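Local coordinates for envelopment polyprotein (Bovine Schmallenberg virus BH80/Germany/2011, PDB 7A56), which forms the fusion-domain part of the viral glycoprotein Gc, a class II membrane fusion protein that probably merges viral and host membranes during entry, at residues I34-D37 with L38-Y42; I91-P94 with N95-L99. All blocks are in the same frame, centred on the assembly; numbering follows the deposited sequence.

Contact 1 (I34-D37 with L38-Y42)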
ATOM      1  N   ILE A  34       3.942  12.813 -41.156  1.00 32.25           N
ATOM      2  CA  ILE A  34       3.851  12.362 -39.758  1.00 30.90           C
ATOM      3  C   ILE A  34       5.071  11.541 -39.354  1.00 31.11           C
ATOM      4  O   ILE A  34       5.646  11.747 -38.278  1.00 29.55           O
ATOM      5  CB  ILE A  34       2.556  11.569 -39.520  1.00 31.09           C
ATOM      6  CG1 ILE A  34       1.357  12.478 -39.746  1.00 34.52           C
ATOM      7  CG2 ILE A  34       2.584  10.939 -38.092  1.00 31.07           C
ATOM      8  CD1 ILE A  34       0.009  11.753 -40.080  1.00 35.03           C
ATOM      9  N   ALA A  35       5.438  10.545 -40.167  1.00 33.38           N
ATOM     10  CA  ALA A  35       6.561   9.689 -39.802  1.00 31.93           C
ATOM     11  C   ALA A  35       7.813  10.517 -39.624  1.00 34.05           C
ATOM     12  O   ALA A  35       8.584  10.304 -38.679  1.00 35.37           O
ATOM     13  CB  ALA A  35       6.811   8.601 -40.866  1.00 33.35           C
ATOM     14  N   ASN A  36       8.028  11.483 -40.530  1.00 32.60           N
ATOM     15  CA  ASN A  36       9.254  12.256 -40.448  1.00 36.56           C
ATOM     16  C   ASN A  36       9.264  13.137 -39.206  1.00 34.81           C
ATOM     17  O   ASN A  36      10.305  13.307 -38.561  1.00 39.31           O
ATOM     18  CB  ASN A  36       9.400  13.084 -41.722  1.00 43.19           C
ATOM     19  CG  ASN A  36      10.464  14.123 -41.607  1.00 47.71           C
ATOM     20  OD1 ASN A  36      11.646  13.800 -41.560  1.00 51.18           O
ATOM     21  ND2 ASN A  36      10.057  15.392 -41.527  1.00 48.53           N
ATOM     22  N   ASP A  37       8.117  13.733 -38.883  1.00 35.43           N
ATOM     23  CA  ASP A  37       7.954  14.551 -37.675  1.00 32.08           C
ATOM     24  C   ASP A  37       8.264  13.740 -36.424  1.00 33.05           C
ATOM     25  O   ASP A  37       9.021  14.165 -35.527  1.00 31.03           O
ATOM     26  CB  ASP A  37       6.497  15.041 -37.675  1.00 31.83           C
ATOM     27  CG  ASP A  37       6.191  16.138 -36.668  1.00 33.55           C
ATOM     28  OD1 ASP A  37       7.067  16.575 -35.887  1.00 31.58           O
ATOM     29  OD2 ASP A  37       5.006  16.553 -36.640  1.00 33.62           O
ATOM     30  N   LEU A  38       7.672  12.556 -36.346  1.00 31.55           N
ATOM     31  CA  LEU A  38       7.870  11.702 -35.163  1.00 28.45           C
ATOM     32  C   LEU A  38       9.319  11.269 -35.040  1.00 30.78           C
ATOM     33  O   LEU A  38       9.929  11.360 -33.964  1.00 30.50           O
ATOM     34  CB  LEU A  38       6.928  10.507 -35.256  1.00 25.85           C
ATOM     35  CG  LEU A  38       5.416  10.825 -35.095  1.00 28.86           C
ATOM     36  CD1 LEU A  38       4.613   9.546 -35.197  1.00 28.91           C
ATOM     37  CD2 LEU A  38       5.081  11.457 -33.746  1.00 28.36           C
ATOM     38  N   THR A  39       9.901  10.827 -36.144  1.00 35.36           N
ATOM     39  CA  THR A  39      11.293  10.379 -36.112  1.00 38.82           C
ATOM     40  C   THR A  39      12.235  11.513 -35.739  1.00 37.64           C
ATOM     41  O   THR A  39      13.232  11.299 -35.057  1.00 35.68           O
ATOM     42  CB  THR A  39      11.680   9.824 -37.489  1.00 47.20           C
ATOM     43  OG1 THR A  39      10.849   8.695 -37.789  1.00 49.39           O
ATOM     44  CG2 THR A  39      13.136   9.411 -37.504  1.00 50.38           C
ATOM     45  N   MET A  40      11.981  12.720 -36.250  1.00 39.32           N
ATOM     46  CA  MET A  40      12.820  13.868 -35.929  1.00 42.98           C
ATOM     47  C   MET A  40      12.678  14.283 -34.488  1.00 39.87           C
ATOM     48  O   MET A  40      13.585  14.916 -33.939  1.00 41.80           O
ATOM     49  CB  MET A  40      12.460  15.070 -36.857  1.00 51.84           C
ATOM     50  CG  MET A  40      12.926  14.955 -38.305  1.00 64.33           C
ATOM     51  SD  MET A  40      14.686  15.322 -38.607  1.00 81.53           S
ATOM     52  CE  MET A  40      15.430  13.699 -38.396  1.00 83.50           C
ATOM     53  N   HIS A  41      11.578  13.892 -33.838  1.00 34.57           N
ATOM     54  CA  HIS A  41      11.385  14.192 -32.442  1.00 31.63           C
ATOM     55  C   HIS A  41      11.604  12.948 -31.566  1.00 32.18           C
ATOM     56  O   HIS A  41      10.978  12.787 -30.531  1.00 36.15           O
ATOM     57  CB  HIS A  41      10.015  14.816 -32.218  1.00 29.41           C
ATOM     58  CG  HIS A  41       9.903  16.185 -32.823  1.00 34.26           C
ATOM     59  ND1 HIS A  41       9.438  16.393 -34.102  1.00 35.32           N
ATOM     60  CD2 HIS A  41      10.216  17.409 -32.330  1.00 34.67           C
ATOM     61  CE1 HIS A  41       9.457  17.689 -34.374  1.00 37.69           C
ATOM     62  NE2 HIS A  41       9.937  18.327 -33.319  1.00 38.12           N
ATOM     63  N   TYR A  42      12.513  12.079 -32.002  1.00 34.26           N
ATOM     64  CA  TYR A  42      13.111  10.985 -31.231  1.00 36.16           C
ATOM     65  C   TYR A  42      12.152   9.827 -30.935  1.00 33.99           C
ATOM     66  O   TYR A  42      12.450   9.014 -30.063  1.00 35.65           O
ATOM     67  CB  TYR A  42      13.754  11.499 -29.919  1.00 43.05           C
ATOM     68  CG  TYR A  42      14.922  12.445 -30.190  1.00 50.96           C
ATOM     69  CD1 TYR A  42      16.208  11.954 -30.388  1.00 56.11           C
ATOM     70  CD2 TYR A  42      14.720  13.841 -30.284  1.00 55.18           C
ATOM     71  CE1 TYR A  42      17.284  12.824 -30.675  1.00 60.80           C
ATOM     72  CE2 TYR A  42      15.771  14.710 -30.557  1.00 59.74           C
ATOM     73  CZ  TYR A  42      17.059  14.199 -30.753  1.00 63.54           C
ATOM     74  OH  TYR A  42      18.117  15.050 -31.021  1.00 70.24           O
TER
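His41 turns back along the last turn of helix 23-40 and binds the carbonyl of Asp37, four residues before it. Its CB and CG both lie 3.5 Å from Asp37 O; from there the ring swings ND1 to the same oxygen, 2.7 Å away, in a bond of 161° at hydrogen. Asp37 O sits at the ring edge, only 7° out of the ring plane, so the bond largely fixes the ring's rotation. CG stands beside the backbone N of His41 (chi1 -68°), the setting that folds the ring back over the helix end, where the backbone N of His41 gives the same oxygen only a weak bond. ND1 and CE1 each lie 3.0 Å from Asp37 OD1, with carboxylate and imidazole planes steeply inclined to each other. That carboxylate also has partners outside the helix: Arg225 forms a salt bridge to OD2, and the backbone N of Asp224 bonds to OD1.

One turn after Ala35, Thr39 grips its carbonyl oxygen twice. The backbone N and OG1 of Thr39, each 2.9 Å from Ala35 O, arrive from opposite faces of the carbonyl plane. On the buried side, CG2 of Ile34 lies alongside CD1 of Leu38 at 3.8 Å, the two side chains pointing the same way. A Schellman motif ends the helix: Tyr42, with positive phi, is the C-prime residue, and the backbone N of Phe43 and of Tyr42 reach back to Leu38 O and Thr39 O.

The helix end lies against beta structure. Ile34 rests on Phe100 and Ile102 of strand 98-134 and on Met206, Leu38 meets Ile204 and Phe211, and the loop at Ser223 borders Asp37 and His41.

Contact 2 (I91-P94 with N95-L99); sequences IAMP and NGESL
Met93 and Glu97 close a tight antiparallel hairpin around Pro94, Asn95 and Gly96, with Met93 N bonding to Glu97 O at 2.9 Å and, further from the bend, Leu99 N bonding to Ile91 O at 2.7 Å in the carbonyl plane. Asn95 takes up positive phi at the tip of a beta turn, across which Gly96 N reaches Met93 O in a bent, weak bond (120° at hydrogen). Between the two firm bonds, Ala92 and Ser98 form a non-hydrogen-bonded pair with their side chains on the same face; CB of Ala92 lies 3.9 Å from CA of Ser98. The hydroxyl of Ser98 is held by Asn90 ND2.

Met93 and Leu99 make the apolar contact of the turn, their side chains crossing at a slant. In the methionine, CG sits beside its own backbone N (chi1 -64°), and bends at chi2 and chi3 carry the sulfur round to the leucine, with SD 3.9 Å from Leu99 CD1. Leu99 CD1 also approaches the Met93 backbone, 3.6 Å from its N, while CD2 lies 4.0 Å from Met93 CG.

This hairpin joins strand 86-92 to strand 98-134. Leu99 continues onto Ile23 and Ile27 of helix 23-40, whose Tyr26 also touches Met93. On another flank, strand 346-350 pairs with strand 86-92: Asp346 bonds through its backbone to Ala92 and through its carboxylate to Asn95 N, while Phe345 packs on both Ile91 and Leu99.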
ATOM      1  N   ILE A  91      -8.877   9.763 -39.948  1.00 29.87           N
ATOM      2  CA  ILE A  91      -8.565  11.026 -40.599  1.00 29.96           C
ATOM      3  C   ILE A  91      -9.343  11.063 -41.909  1.00 30.64           C
ATOM      4  O   ILE A  91      -9.208  10.138 -42.742  1.00 35.13           O
ATOM      5  CB  ILE A  91      -7.060  11.164 -40.882  1.00 30.82           C
ATOM      6  CG1 ILE A  91      -6.204  10.691 -39.672  1.00 28.86           C
ATOM      7  CG2 ILE A  91      -6.773  12.605 -41.266  1.00 29.54           C
ATOM      8  CD1 ILE A  91      -6.525  11.503 -38.437  1.00 30.60           C
ATOM      9  N   ALA A  92     -10.072  12.167 -42.117  1.00 32.64           N
ATOM     10  CA  ALA A  92     -10.903  12.334 -43.304  1.00 32.30           C
ATOM     11  C   ALA A  92     -10.771  13.745 -43.868  1.00 33.41           C
ATOM     12  O   ALA A  92     -10.516  14.714 -43.143  1.00 35.05           O
ATOM     13  CB  ALA A  92     -12.379  12.046 -42.965  1.00 30.35           C
ATOM     14  N   MET A  93     -10.953  13.848 -45.183  1.00 34.22           N
ATOM     15  CA  MET A  93     -11.162  15.147 -45.823  1.00 38.49           C
ATOM     16  C   MET A  93     -12.320  15.884 -45.165  1.00 41.06           C
ATOM     17  O   MET A  93     -13.287  15.240 -44.734  1.00 41.84           O
ATOM     18  CB  MET A  93     -11.455  14.945 -47.306  1.00 37.95           C
ATOM     19  CG  MET A  93     -10.317  14.336 -48.074  1.00 45.49           C
ATOM     20  SD  MET A  93      -8.868  15.418 -48.122  1.00 54.72           S
ATOM     21  CE  MET A  93      -9.412  16.597 -49.383  1.00 52.32           C
ATOM     22  N   PRO A  94     -12.251  17.215 -45.053  1.00 45.70           N
ATOM     23  CA  PRO A  94     -13.378  17.987 -44.502  1.00 50.20           C
ATOM     24  C   PRO A  94     -14.645  17.751 -45.307  1.00 54.92           C
ATOM     25  O   PRO A  94     -14.635  17.844 -46.537  1.00 53.80           O
ATOM     26  CB  PRO A  94     -12.908  19.440 -44.627  1.00 50.15           C
ATOM     27  CG  PRO A  94     -11.449  19.350 -44.735  1.00 48.30           C
ATOM     28  CD  PRO A  94     -11.137  18.090 -45.442  1.00 46.88           C
ATOM     29  N   ASN A  95     -15.733  17.440 -44.595  1.00 60.91           N
ATOM     30  CA  ASN A  95     -16.993  17.007 -45.197  1.00 67.36           C
ATOM     31  C   ASN A  95     -16.721  16.025 -46.332  1.00 67.49           C
ATOM     32  O   ASN A  95     -17.366  16.077 -47.386  1.00 67.47           O
ATOM     33  CB  ASN A  95     -17.789  18.216 -45.710  1.00 77.13           C
ATOM     34  CG  ASN A  95     -17.636  19.456 -44.817  1.00 82.94           C
ATOM     35  OD1 ASN A  95     -17.752  19.375 -43.583  1.00 84.36           O
ATOM     36  ND2 ASN A  95     -17.361  20.610 -45.445  1.00 84.78           N
ATOM     37  N   GLY A  96     -15.754  15.135 -46.132  1.00 61.23           N
ATOM     38  CA  GLY A  96     -15.189  14.403 -47.242  1.00 56.15           C
ATOM     39  C   GLY A  96     -14.890  12.968 -46.885  1.00 51.15           C
ATOM     40  O   GLY A  96     -15.328  12.486 -45.846  1.00 49.28           O
ATOM     41  N   GLU A  97     -14.133  12.291 -47.735  1.00 49.70           N
ATOM     42  CA  GLU A  97     -13.946  10.864 -47.591  1.00 51.18           C
ATOM     43  C   GLU A  97     -12.839  10.556 -46.584  1.00 45.20           C
ATOM     44  O   GLU A  97     -11.981  11.395 -46.294  1.00 39.70           O
ATOM     45  CB  GLU A  97     -13.587  10.254 -48.932  1.00 59.38           C
ATOM     46  CG  GLU A  97     -12.507  11.041 -49.656  1.00 67.13           C
ATOM     47  CD  GLU A  97     -12.096  10.340 -50.941  1.00 75.01           C
ATOM     48  OE1 GLU A  97     -11.925   9.096 -50.897  1.00 77.16           O
ATOM     49  OE2 GLU A  97     -11.977  11.018 -51.992  1.00 79.34           O
ATOM     50  N   SER A  98     -12.876   9.334 -46.063  1.00 47.81           N
ATOM     51  CA  SER A  98     -11.851   8.869 -45.128  1.00 48.13           C
ATOM     52  C   SER A  98     -10.516   8.658 -45.836  1.00 45.15           C
ATOM     53  O   SER A  98     -10.464   8.186 -46.968  1.00 47.19           O
ATOM     54  CB  SER A  98     -12.298   7.560 -44.461  1.00 52.97           C
ATOM     55  OG  SER A  98     -13.255   7.813 -43.438  1.00 57.72           O
ATOM     56  N   LEU A  99      -9.428   8.999 -45.157  1.00 41.22           N
ATOM     57  CA  LEU A  99      -8.093   8.930 -45.736  1.00 38.33           C
ATOM     58  C   LEU A  99      -7.273   7.836 -45.070  1.00 39.19           C
ATOM     59  O   LEU A  99      -6.843   6.888 -45.740  1.00 39.34           O
ATOM     60  CB  LEU A  99      -7.381  10.283 -45.594  1.00 36.86           C
ATOM     61  CG  LEU A  99      -7.941  11.512 -46.330  1.00 37.96           C
ATOM     62  CD1 LEU A  99      -7.565  12.762 -45.583  1.00 35.03           C
ATOM     63  CD2 LEU A  99      -7.389  11.585 -47.748  1.00 39.36           C
TER

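In the fold
Contact 1 comes first along the chain and contact 2 follows in series, both on the same side of the chain's centre. Their centres are 23 Å apart and their nearest atoms about 6 Å, without touching. Helix 23-40 relates them: its first turns touch the hairpin at Met93, Glu97 and Leu99, and its C-terminal turn is contact 1. Strand 98-134 is the second shared element, starting at the end of contact 2 and carrying on to residues on which the helix end of contact 1 rests. Both contacts thus lie in one end of the elongated, beta-rich subunit in its postfusion form, where the helix packs against strands from separate parts of the chain.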